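Cellulose hydrolase (Bacillus licheniformis, PDB 4YZT) hydrolyses internal beta-1,4-glucosidic bonds of cellulose as a family 5 endoglucanase and binds cellotetraose in its glycan pocket. Local coordinates at residues N39-V44 against I73-D78; Y87-D92 against W141-E146; V267-Y272 against Y297-M302. All coordinates share one frame; numbering follows the deposited sequence.

Interaction 1: residues N39-V44 against I73-D78; sequences NTLDAV and IPVTWD. With BGC (beta-D-glucopyranose), chain B; BGC (beta-D-glucopyranose), chain C; EDO (1,2-ethanediol), chain D.
Thr76 turns OG1 anti to its own carbonyl carbon (chi1 -61°), and this brings the hydroxyl onto Asp42 O, to which it donates at 2.7 Å; Asp42 in turn carries CG between its backbone N and carbonyl carbon (chi1 45°), which lays the carboxylate beside the ring of Pro74, CG to CG 3.7 Å. The Thr76 backbone adds a nearly straight bond from N to Leu41 O at 3.0 Å, so this one residue grips two successive carbonyls of the type I turn from Thr40 to Ala43. The Asp42 carboxylate folds back under the same turn. Its OD2 takes the N-H of Asn39 through the syn lone pair, while OD1 accepts from Thr40 N at 2.7 Å, met from above the carboxylate plane. Beside these bonds, Leu41 CB rests on Val75 CG2 at 3.9 Å. A water within bonding distance of Ala43 O and Thr76 O also links the segments. With its backbone N held by Asp42, Asn39 directs ND2 to O3 of a bound glucose at 3.0 Å. These are loops following the first two strands of a TIM barrel, at the rim where the glycan pocket of this family 5 cellulase lies.

Interaction 2: residues Y87-D92 against W141-E146; sequences YPIDTD and WKQIAE
Gln143 grips the chain at Tyr87 and Ile89 with both ends of its amide: NE2 donates to Tyr87 O at 2.8 Å, and OE1 accepts from Ile89 N, also at 2.8 Å. Both bonds are close to straight, the second reaching 172° at the hydrogen. The contact lies on the outer layer of the TIM barrel, where helix 130-147 meets the loop that leads into helix 91-105. The two bonds differ in their approach. Tyr87 O lies in the amide plane of Gln143, yet NE2 stands well above the plane of the Tyr87 carbonyl, whereas Ile89 N comes only 17° out of the plane of the Gln143 carbonyl. A pair of bonds to one side-chain amide fixes its flip and its rotation, and NE2 has a further acceptor in Lys139 O, one turn back in its own helix. The reach from helix to loop comes from a side chain that runs extended beyond CG (chi2 179°). Pro88, between the two bonded residues, brings CA to 3.5 Å from Gln143 OE1.

Below the amide the contact turns apolar. The side chains of Ile89 and Gln143 run antiparallel alongside one another, and this brings Ile89 CD1 against the aliphatic root of Gln143 at CB. Val140 of the same helix also packs on Ile89. Asp90 faces away and serves as N-cap of helix 91-105, its OD1 accepting from Trp93 N. Deeper in, the tip of Ile89 meets the next helical residue, CD1 lying 4.2 Å from Ile144 CG1.

Interaction 3: residues V267-Y272 against Y297-M302; sequences VIIGEY and YQMVPM. With BGC (beta-D-glucopyranose), chain E.
Strands 267-272 and 299-302 run parallel, their axes 15° apart, with Val300 N bonded to Val267 O at 2.9 Å, Ile269 N to Val300 O at 2.7 Å and Met302 N to Ile269 O at 2.9 Å. Ile268 and Val300 are neighbours on one face of the sheet, CG1 of the first against CB of the second, and Ile268 CG2 also reaches Met302 SD at 3.7 Å, where the methionine chain bends at chi3 (75°). On the other face Ile269 crosses Met299, setting CD1 against its CB at 3.6 Å, beneath Phe290 and Ala294 of the covering helix. These are the seventh and eighth strands of the TIM barrel, joined through helix 280-296 as a beta-alpha-beta unit. Beyond Ile269 the pairing slackens to a weak bond from Tyr272 N to Met302 O. The Tyr272 ring approaches Pro301 obliquely, CE2 to CB 3.6 Å, and a water accepts from its OH while donating to Pro301 O. Glu271, of the glycan pocket, lies between Gly270 and Tyr272 with its chain extended beyond CG: OE2 accepts from O2 of a bound glucose at 2.7 Å and forms a salt bridge with Arg72, and OE1 is hydrogen-bonded to Tyr225 OH.

In the fold
All three contacts belong to the catalytic TIM barrel. Interactions 1 and 3 both reach the bound glycan, through Asn39 and Glu271, which hold different glucose units; their centres lie 21 Å apart, and their nearest atoms about 6 Å. Interaction 2 sits on the outer layer, with its centre 28 Å from that of interaction 3 and its nearest atoms about 13 Å away. It does touch interaction 1, whose centre is 15 Å distant: the indole of Trp77 of 73-78 packs on both segments of interaction 2, CE2 lying 3.5 Å from Ile144 CD1 and CE3 4.0 Å from Ile89 CG2. Through Trp77 the pocket-side loop 73-78 packs against the helical layer.

Interaction 1: residues N39-V44 against I73-D78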
loop_
_atom_site.group_PDB
_atom_site.type_symbol
_atom_site.label_atom_id
_atom_site.label_comp_id
_atom_site.label_asym_id
_atom_site.label_seq_id
_atom_site.Cartn_x
_atom_site.Cartn_y
_atom_site.Cartn_z
ATOM N N ASN A 39 -8.817 5.773 -4.751
ATOM C CA ASN A 39 -9.863 5.235 -5.627
ATOM C C ASN A 39 -11.266 5.780 -5.310
ATOM O O ASN A 39 -12.265 5.037 -5.310
ATOM C CB ASN A 39 -9.859 3.692 -5.568
ATOM C CG ASN A 39 -8.693 3.067 -6.359
ATOM O OD1 ASN A 39 -7.727 3.741 -6.720
ATOM N ND2 ASN A 39 -8.800 1.763 -6.638
ATOM N N THR A 40 -11.336 7.081 -5.033
ATOM C CA THR A 40 -12.576 7.715 -4.588
ATOM C C THR A 40 -12.840 8.956 -5.451
ATOM O O THR A 40 -13.396 8.820 -6.548
ATOM C CB THR A 40 -12.519 8.041 -3.066
ATOM O OG1 THR A 40 -12.096 6.863 -2.361
ATOM C CG2 THR A 40 -13.881 8.457 -2.551
ATOM N N LEU A 41 -12.417 10.148 -5.030
ATOM C CA LEU A 41 -12.598 11.298 -5.927
ATOM C C LEU A 41 -11.617 11.251 -7.105
ATOM O O LEU A 41 -11.753 12.027 -8.055
ATOM C CB LEU A 41 -12.463 12.619 -5.181
ATOM C CG LEU A 41 -13.659 12.919 -4.271
ATOM C CD1 LEU A 41 -13.478 12.268 -2.905
ATOM C CD2 LEU A 41 -13.842 14.413 -4.103
ATOM N N ASP A 42 -10.641 10.343 -7.040
ATOM C CA ASP A 42 -9.680 10.156 -8.132
ATOM C C ASP A 42 -10.163 9.122 -9.152
ATOM O O ASP A 42 -9.512 8.924 -10.176
ATOM C CB ASP A 42 -8.301 9.726 -7.605
ATOM C CG ASP A 42 -8.388 8.623 -6.551
ATOM O OD1 ASP A 42 -9.274 8.727 -5.675
ATOM O OD2 ASP A 42 -7.582 7.666 -6.595
ATOM N N ALA A 43 -11.288 8.466 -8.881
ATOM C CA ALA A 43 -11.791 7.461 -9.820
ATOM C C ALA A 43 -12.296 8.083 -11.119
ATOM O O ALA A 43 -12.588 9.282 -11.190
ATOM C CB ALA A 43 -12.903 6.618 -9.172
ATOM N N VAL A 44 -12.427 7.234 -12.134
ATOM C CA VAL A 44 -12.652 7.653 -13.520
ATOM C C VAL A 44 -13.834 6.905 -14.117
ATOM O O VAL A 44 -13.824 5.673 -14.147
ATOM C CB VAL A 44 -11.380 7.387 -14.385
ATOM C CG1 VAL A 44 -11.661 7.634 -15.867
ATOM C CG2 VAL A 44 -10.215 8.230 -13.911
ATOM N N ILE A 73 -6.262 13.587 -0.210
ATOM C CA ILE A 73 -7.496 13.399 -0.968
ATOM C C ILE A 73 -7.196 13.567 -2.449
ATOM O O ILE A 73 -7.225 14.682 -2.980
ATOM C CB ILE A 73 -8.609 14.397 -0.529
ATOM C CG1 ILE A 73 -8.871 14.288 0.978
ATOM C CG2 ILE A 73 -9.906 14.159 -1.300
ATOM C CD1 ILE A 73 -9.736 15.410 1.538
ATOM N N PRO A 74 -6.863 12.456 -3.119
ATOM C CA PRO A 74 -6.616 12.552 -4.560
ATOM C C PRO A 74 -7.898 12.871 -5.302
ATOM O O PRO A 74 -8.949 12.309 -4.988
ATOM C CB PRO A 74 -6.068 11.160 -4.929
ATOM C CG PRO A 74 -6.448 10.267 -3.841
ATOM C CD PRO A 74 -6.556 11.111 -2.587
ATOM N N VAL A 75 -7.811 13.777 -6.274
ATOM C CA VAL A 75 -8.977 14.163 -7.071
ATOM C C VAL A 75 -8.624 14.178 -8.556
ATOM O O VAL A 75 -7.652 14.821 -8.977
ATOM C CB VAL A 75 -9.517 15.542 -6.673
ATOM C CG1 VAL A 75 -10.678 15.936 -7.582
ATOM C CG2 VAL A 75 -9.940 15.554 -5.205
ATOM N N THR A 76 -9.405 13.448 -9.339
ATOM C CA THR A 76 -9.262 13.475 -10.780
ATOM C C THR A 76 -10.327 14.414 -11.328
ATOM O O THR A 76 -11.527 14.170 -11.168
ATOM C CB THR A 76 -9.375 12.062 -11.374
ATOM O OG1 THR A 76 -8.323 11.249 -10.829
ATOM C CG2 THR A 76 -9.264 12.093 -12.904
ATOM N N TRP A 77 -9.887 15.508 -11.946
ATOM C CA TRP A 77 -10.801 16.575 -12.358
ATOM C C TRP A 77 -11.370 16.368 -13.761
ATOM O O TRP A 77 -12.447 16.886 -14.080
ATOM C CB TRP A 77 -10.085 17.943 -12.265
ATOM C CG TRP A 77 -9.630 18.250 -10.837
ATOM C CD1 TRP A 77 -8.469 17.836 -10.237
ATOM C CD2 TRP A 77 -10.343 19.001 -9.846
ATOM N NE1 TRP A 77 -8.424 18.281 -8.937
ATOM C CE2 TRP A 77 -9.560 18.997 -8.670
ATOM C CE3 TRP A 77 -11.572 19.664 -9.832
ATOM C CZ2 TRP A 77 -9.959 19.650 -7.502
ATOM C CZ3 TRP A 77 -11.966 20.311 -8.674
ATOM C CH2 TRP A 77 -11.162 20.303 -7.527
ATOM N N ASP A 78 -10.642 15.597 -14.569
ATOM C CA ASP A 78 -10.902 15.363 -16.006
ATOM C C ASP A 78 -12.349 15.493 -16.517
ATOM O O ASP A 78 -12.674 16.426 -17.262
ATOM C CB ASP A 78 -10.378 13.964 -16.362
ATOM C CG ASP A 78 -10.485 13.645 -17.846
ATOM O OD1 ASP A 78 -10.040 14.471 -18.675
ATOM O OD2 ASP A 78 -11.006 12.556 -18.180
HETATM C C2 BGC B . -4.692 1.814 -7.257
HETATM C C3 BGC B . -5.418 0.886 -8.179
HETATM C C4 BGC B . -6.000 1.645 -9.331
HETATM C C5 BGC B . -4.924 2.430 -10.057
HETATM C C6 BGC B . -5.541 3.229 -11.176
HETATM C C1 BGC B . -3.637 2.590 -8.003
HETATM O O2 BGC B . -4.078 1.100 -6.161
HETATM O O3 BGC B . -6.442 0.170 -7.422
HETATM O O4 BGC B . -6.645 0.765 -10.334
HETATM O O5 BGC B . -4.205 3.345 -9.146
HETATM O O6 BGC B . -4.520 3.805 -11.989
HETATM C C2 BGC C . -8.693 0.435 -11.498
HETATM C C3 BGC C . -10.183 0.332 -11.333
HETATM C C4 BGC C . -10.583 -0.657 -10.302
HETATM C C5 BGC C . -9.840 -0.409 -9.023
HETATM C C6 BGC C . -10.139 -1.511 -8.064
HETATM C C1 BGC C . -8.042 0.753 -10.188
HETATM O O2 BGC C . -8.333 1.442 -12.460
HETATM O O3 BGC C . -10.768 -0.025 -12.606
HETATM O O4 BGC C . -11.991 -0.539 -9.912
HETATM O O5 BGC C . -8.381 -0.317 -9.246
HETATM O O6 BGC C . -9.581 -2.695 -8.574
HETATM C C1 EDO D . -15.523 3.448 -16.223
HETATM O O1 EDO D . -14.899 3.342 -14.937
HETATM C C2 EDO D . -16.060 2.080 -16.638
HETATM O O2 EDO D . -16.950 1.582 -15.626
HETATM O O HOH W 1 -13.396 11.804 -10.652
#

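Interaction 2: residues Y87-D92 against W141-E146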
loop_
_atom_site.group_PDB
_atom_site.type_symbol
_atom_site.label_atom_id
_atom_site.label_comp_id
_atom_site.label_asym_id
_atom_site.label_seq_id
_atom_site.Cartn_x
_atom_site.Cartn_y
_atom_site.Cartn_z
ATOM N N TYR A 87 -12.400 26.539 -19.632
ATOM C CA TYR A 87 -12.362 25.245 -18.941
ATOM C C TYR A 87 -13.063 25.266 -17.568
ATOM O O TYR A 87 -12.483 24.838 -16.557
ATOM C CB TYR A 87 -10.908 24.781 -18.775
ATOM C CG TYR A 87 -10.135 24.656 -20.087
ATOM C CD1 TYR A 87 -10.367 23.601 -20.972
ATOM C CD2 TYR A 87 -9.171 25.593 -20.429
ATOM C CE1 TYR A 87 -9.645 23.492 -22.177
ATOM C CE2 TYR A 87 -8.450 25.491 -21.611
ATOM C CZ TYR A 87 -8.688 24.441 -22.475
ATOM O OH TYR A 87 -7.959 24.374 -23.637
ATOM N N PRO A 88 -14.315 25.763 -17.526
ATOM C CA PRO A 88 -14.978 25.881 -16.223
ATOM C C PRO A 88 -15.177 24.515 -15.573
ATOM O O PRO A 88 -15.629 23.577 -16.226
ATOM C CB PRO A 88 -16.316 26.541 -16.571
ATOM C CG PRO A 88 -16.592 26.109 -17.969
ATOM C CD PRO A 88 -15.241 26.041 -18.643
ATOM N N ILE A 89 -14.811 24.399 -14.299
ATOM C CA ILE A 89 -15.040 23.162 -13.575
ATOM C C ILE A 89 -16.512 23.114 -13.161
ATOM O O ILE A 89 -17.062 24.108 -12.676
ATOM C CB ILE A 89 -14.109 23.038 -12.352
ATOM C CG1 ILE A 89 -12.662 22.883 -12.815
ATOM C CG2 ILE A 89 -14.511 21.858 -11.485
ATOM C CD1 ILE A 89 -11.613 23.216 -11.761
ATOM N N ASP A 90 -17.138 21.963 -13.407
ATOM C CA ASP A 90 -18.522 21.708 -13.029
ATOM C C ASP A 90 -18.812 22.116 -11.579
ATOM O O ASP A 90 -18.106 21.702 -10.667
ATOM C CB ASP A 90 -18.825 20.230 -13.228
ATOM C CG ASP A 90 -20.229 19.865 -12.827
ATOM O OD1 ASP A 90 -20.432 19.542 -11.637
ATOM O OD2 ASP A 90 -21.132 19.888 -13.700
ATOM N N THR A 91 -19.856 22.916 -11.380
ATOM C CA THR A 91 -20.163 23.484 -10.074
ATOM C C THR A 91 -20.486 22.417 -9.030
ATOM O O THR A 91 -20.053 22.517 -7.871
ATOM C CB THR A 91 -21.348 24.470 -10.164
ATOM O OG1 THR A 91 -21.018 25.525 -11.074
ATOM C CG2 THR A 91 -21.646 25.075 -8.804
ATOM N N ASP A 92 -21.246 21.400 -9.423
ATOM C CA ASP A 92 -21.596 20.348 -8.475
ATOM C C ASP A 92 -20.363 19.557 -8.050
ATOM O O ASP A 92 -20.271 19.125 -6.902
ATOM C CB ASP A 92 -22.641 19.407 -9.070
ATOM C CG ASP A 92 -24.005 20.058 -9.195
ATOM O OD1 ASP A 92 -24.395 20.842 -8.294
ATOM O OD2 ASP A 92 -24.693 19.783 -10.205
ATOM N N TRP A 141 -5.989 25.175 -12.254
ATOM C CA TRP A 141 -5.424 25.449 -10.936
ATOM C C TRP A 141 -5.887 26.801 -10.395
ATOM O O TRP A 141 -6.097 26.924 -9.193
ATOM C CB TRP A 141 -3.882 25.371 -10.947
ATOM C CG TRP A 141 -3.385 24.135 -10.239
ATOM C CD1 TRP A 141 -2.635 23.121 -10.771
ATOM C CD2 TRP A 141 -3.656 23.762 -8.875
ATOM N NE1 TRP A 141 -2.412 22.147 -9.812
ATOM C CE2 TRP A 141 -3.029 22.518 -8.645
ATOM C CE3 TRP A 141 -4.365 24.364 -7.829
ATOM C CZ2 TRP A 141 -3.090 21.862 -7.406
ATOM C CZ3 TRP A 141 -4.425 23.715 -6.604
ATOM C CH2 TRP A 141 -3.793 22.474 -6.404
ATOM N N LYS A 142 -6.072 27.804 -11.259
ATOM C CA LYS A 142 -6.566 29.090 -10.754
ATOM C C LYS A 142 -7.954 28.878 -10.142
ATOM O O LYS A 142 -8.248 29.416 -9.083
ATOM C CB LYS A 142 -6.602 30.172 -11.848
ATOM C CG LYS A 142 -6.943 31.563 -11.309
ATOM C CD LYS A 142 -6.999 32.606 -12.429
ATOM C CE LYS A 142 -5.619 32.928 -12.977
ATOM N N GLN A 143 -8.783 28.045 -10.772
ATOM C CA GLN A 143 -10.118 27.780 -10.222
ATOM C C GLN A 143 -10.076 27.066 -8.867
ATOM O O GLN A 143 -10.829 27.416 -7.934
ATOM C CB GLN A 143 -10.954 26.957 -11.211
ATOM C CG GLN A 143 -11.417 27.749 -12.425
ATOM C CD GLN A 143 -12.216 26.899 -13.399
ATOM O OE1 GLN A 143 -13.376 26.576 -13.152
ATOM N NE2 GLN A 143 -11.587 26.528 -14.516
ATOM N N ILE A 144 -9.211 26.058 -8.755
ATOM C CA ILE A 144 -9.063 25.337 -7.495
ATOM C C ILE A 144 -8.512 26.280 -6.417
ATOM O O ILE A 144 -9.032 26.331 -5.304
ATOM C CB ILE A 144 -8.152 24.109 -7.653
ATOM C CG1 ILE A 144 -8.699 23.190 -8.746
ATOM C CG2 ILE A 144 -8.039 23.329 -6.337
ATOM C CD1 ILE A 144 -7.802 21.982 -9.036
ATOM N N ALA A 145 -7.471 27.036 -6.752
ATOM C CA ALA A 145 -6.860 27.948 -5.781
ATOM C C ALA A 145 -7.855 28.966 -5.232
ATOM O O ALA A 145 -7.855 29.275 -4.029
ATOM C CB ALA A 145 -5.674 28.670 -6.413
ATOM N N GLU A 146 -8.694 29.497 -6.118
ATOM C CA GLU A 146 -9.655 30.519 -5.725
ATOM C C GLU A 146 -10.725 29.953 -4.787
ATOM O O GLU A 146 -11.064 30.585 -3.783
ATOM C CB GLU A 146 -10.326 31.142 -6.954
ATOM C CG GLU A 146 -9.442 32.048 -7.794
ATOM C CD GLU A 146 -9.239 33.431 -7.211
ATOM O OE1 GLU A 146 -9.863 33.764 -6.179
ATOM O OE2 GLU A 146 -8.457 34.209 -7.807
#

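Interaction 3: residues V267-Y272 against Y297-M302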
loop_
_atom_site.group_PDB
_atom_site.type_symbol
_atom_site.label_atom_id
_atom_site.label_comp_id
_atom_site.label_asym_id
_atom_site.label_seq_id
_atom_site.Cartn_x
_atom_site.Cartn_y
_atom_site.Cartn_z
ATOM N N VAL A 267 9.509 17.384 3.554
ATOM C CA VAL A 267 9.262 16.358 2.550
ATOM C C VAL A 267 8.073 15.479 2.934
ATOM O O VAL A 267 7.936 15.041 4.096
ATOM C CB VAL A 267 10.522 15.480 2.327
ATOM C CG1 VAL A 267 10.217 14.281 1.424
ATOM C CG2 VAL A 267 11.663 16.319 1.723
ATOM N N ILE A 268 7.206 15.249 1.949
ATOM C CA ILE A 268 6.080 14.339 2.094
ATOM C C ILE A 268 6.241 13.138 1.174
ATOM O O ILE A 268 6.389 13.291 -0.036
ATOM C CB ILE A 268 4.728 15.019 1.763
ATOM C CG1 ILE A 268 4.378 16.075 2.805
ATOM C CG2 ILE A 268 3.589 13.970 1.691
ATOM C CD1 ILE A 268 3.102 16.873 2.477
ATOM N N ILE A 269 6.214 11.946 1.752
ATOM C CA ILE A 269 6.127 10.724 0.966
ATOM C C ILE A 269 4.639 10.520 0.697
ATOM O O ILE A 269 3.908 10.043 1.569
ATOM C CB ILE A 269 6.741 9.532 1.712
ATOM C CG1 ILE A 269 8.207 9.812 2.058
ATOM C CG2 ILE A 269 6.651 8.272 0.893
ATOM C CD1 ILE A 269 8.700 9.043 3.268
ATOM N N GLY A 270 4.181 10.957 -0.472
ATOM C CA GLY A 270 2.745 11.029 -0.725
ATOM C C GLY A 270 2.050 9.683 -0.788
ATOM O O GLY A 270 0.841 9.588 -0.527
ATOM N N GLU A 271 2.805 8.645 -1.157
ATOM C CA GLU A 271 2.286 7.276 -1.175
ATOM C C GLU A 271 3.373 6.265 -0.841
ATOM O O GLU A 271 4.495 6.358 -1.358
ATOM C CB GLU A 271 1.691 6.908 -2.552
ATOM C CG GLU A 271 0.539 7.794 -3.049
ATOM C CD GLU A 271 0.014 7.362 -4.401
ATOM O OE1 GLU A 271 0.234 6.177 -4.768
ATOM O OE2 GLU A 271 -0.623 8.190 -5.104
ATOM N N TYR A 272 3.022 5.287 -0.011
ATOM C CA TYR A 272 3.825 4.095 0.239
ATOM C C TYR A 272 2.873 2.994 0.695
ATOM O O TYR A 272 1.728 3.269 1.091
ATOM C CB TYR A 272 4.907 4.328 1.313
ATOM C CG TYR A 272 4.323 4.311 2.699
ATOM C CD1 TYR A 272 4.302 3.138 3.462
ATOM C CD2 TYR A 272 3.738 5.452 3.233
ATOM C CE1 TYR A 272 3.721 3.112 4.728
ATOM C CE2 TYR A 272 3.166 5.443 4.503
ATOM C CZ TYR A 272 3.147 4.266 5.235
ATOM O OH TYR A 272 2.564 4.261 6.480
ATOM N N TYR A 297 14.282 10.341 9.156
ATOM C CA TYR A 297 14.801 11.341 8.229
ATOM C C TYR A 297 13.819 12.498 8.034
ATOM O O TYR A 297 13.937 13.261 7.081
ATOM C CB TYR A 297 15.176 10.685 6.895
ATOM C CG TYR A 297 16.427 9.825 7.022
ATOM C CD1 TYR A 297 17.660 10.401 7.288
ATOM C CD2 TYR A 297 16.369 8.439 6.887
ATOM C CE1 TYR A 297 18.805 9.631 7.422
ATOM C CE2 TYR A 297 17.516 7.659 7.020
ATOM C CZ TYR A 297 18.728 8.271 7.278
ATOM O OH TYR A 297 19.871 7.516 7.422
ATOM N N GLN A 298 12.877 12.629 8.965
ATOM C CA GLN A 298 11.937 13.750 8.980
ATOM C C GLN A 298 11.091 13.890 7.705
ATOM O O GLN A 298 10.879 15.007 7.220
ATOM C CB GLN A 298 12.693 15.058 9.231
ATOM C CG GLN A 298 13.565 15.023 10.483
ATOM C CD GLN A 298 14.456 16.241 10.583
ATOM O OE1 GLN A 298 14.020 17.357 10.326
ATOM N NE2 GLN A 298 15.715 16.032 10.932
ATOM N N MET A 299 10.587 12.765 7.197
ATOM C CA MET A 299 9.719 12.739 6.025
ATOM C C MET A 299 8.334 12.223 6.402
ATOM O O MET A 299 8.215 11.185 7.042
ATOM C CB MET A 299 10.317 11.852 4.933
ATOM C CG MET A 299 11.694 12.292 4.508
ATOM S SD MET A 299 12.525 10.964 3.659
ATOM C CE MET A 299 14.063 11.792 3.250
ATOM N N VAL A 300 7.296 12.956 6.019
ATOM C CA VAL A 300 5.931 12.578 6.370
ATOM C C VAL A 300 5.480 11.400 5.500
ATOM O O VAL A 300 5.419 11.519 4.274
ATOM C CB VAL A 300 4.964 13.753 6.169
ATOM C CG1 VAL A 300 3.516 13.321 6.439
ATOM C CG2 VAL A 300 5.355 14.956 7.023
ATOM N N PRO A 301 5.188 10.249 6.126
ATOM C CA PRO A 301 4.732 9.098 5.343
ATOM C C PRO A 301 3.212 9.049 5.219
ATOM O O PRO A 301 2.501 9.007 6.237
ATOM C CB PRO A 301 5.264 7.902 6.145
ATOM C CG PRO A 301 5.291 8.391 7.576
ATOM C CD PRO A 301 5.441 9.907 7.538
ATOM N N MET A 302 2.717 9.050 3.983
ATOM C CA MET A 302 1.273 8.948 3.762
ATOM C C MET A 302 0.931 7.607 3.099
ATOM O O MET A 302 1.385 7.311 1.995
ATOM C CB MET A 302 0.777 10.135 2.921
ATOM C CG MET A 302 1.201 11.500 3.511
ATOM S SD MET A 302 0.270 12.936 2.927
ATOM C CE MET A 302 -1.267 12.729 3.832
HETATM C C2 BGC E . -0.713 6.265 -8.115
HETATM C C3 BGC E . -1.881 5.564 -7.514
HETATM C C4 BGC E . -1.836 4.122 -7.765
HETATM C C5 BGC E . -0.524 3.566 -7.211
HETATM C C6 BGC E . -0.350 2.074 -7.296
HETATM C C1 BGC E . 0.484 5.569 -7.526
HETATM O O1 BGC E . 1.702 6.245 -7.614
HETATM O O2 BGC E . -0.647 7.667 -7.707
HETATM O O3 BGC E . -3.185 6.155 -7.953
HETATM O O4 BGC E . -3.007 3.500 -7.124
HETATM O O5 BGC E . 0.562 4.195 -7.963
HETATM O O6 BGC E . -0.257 1.737 -8.671
HETATM O O HOH W 2 9.212 17.110 6.643
HETATM O O HOH W 3 1.406 6.670 7.060
#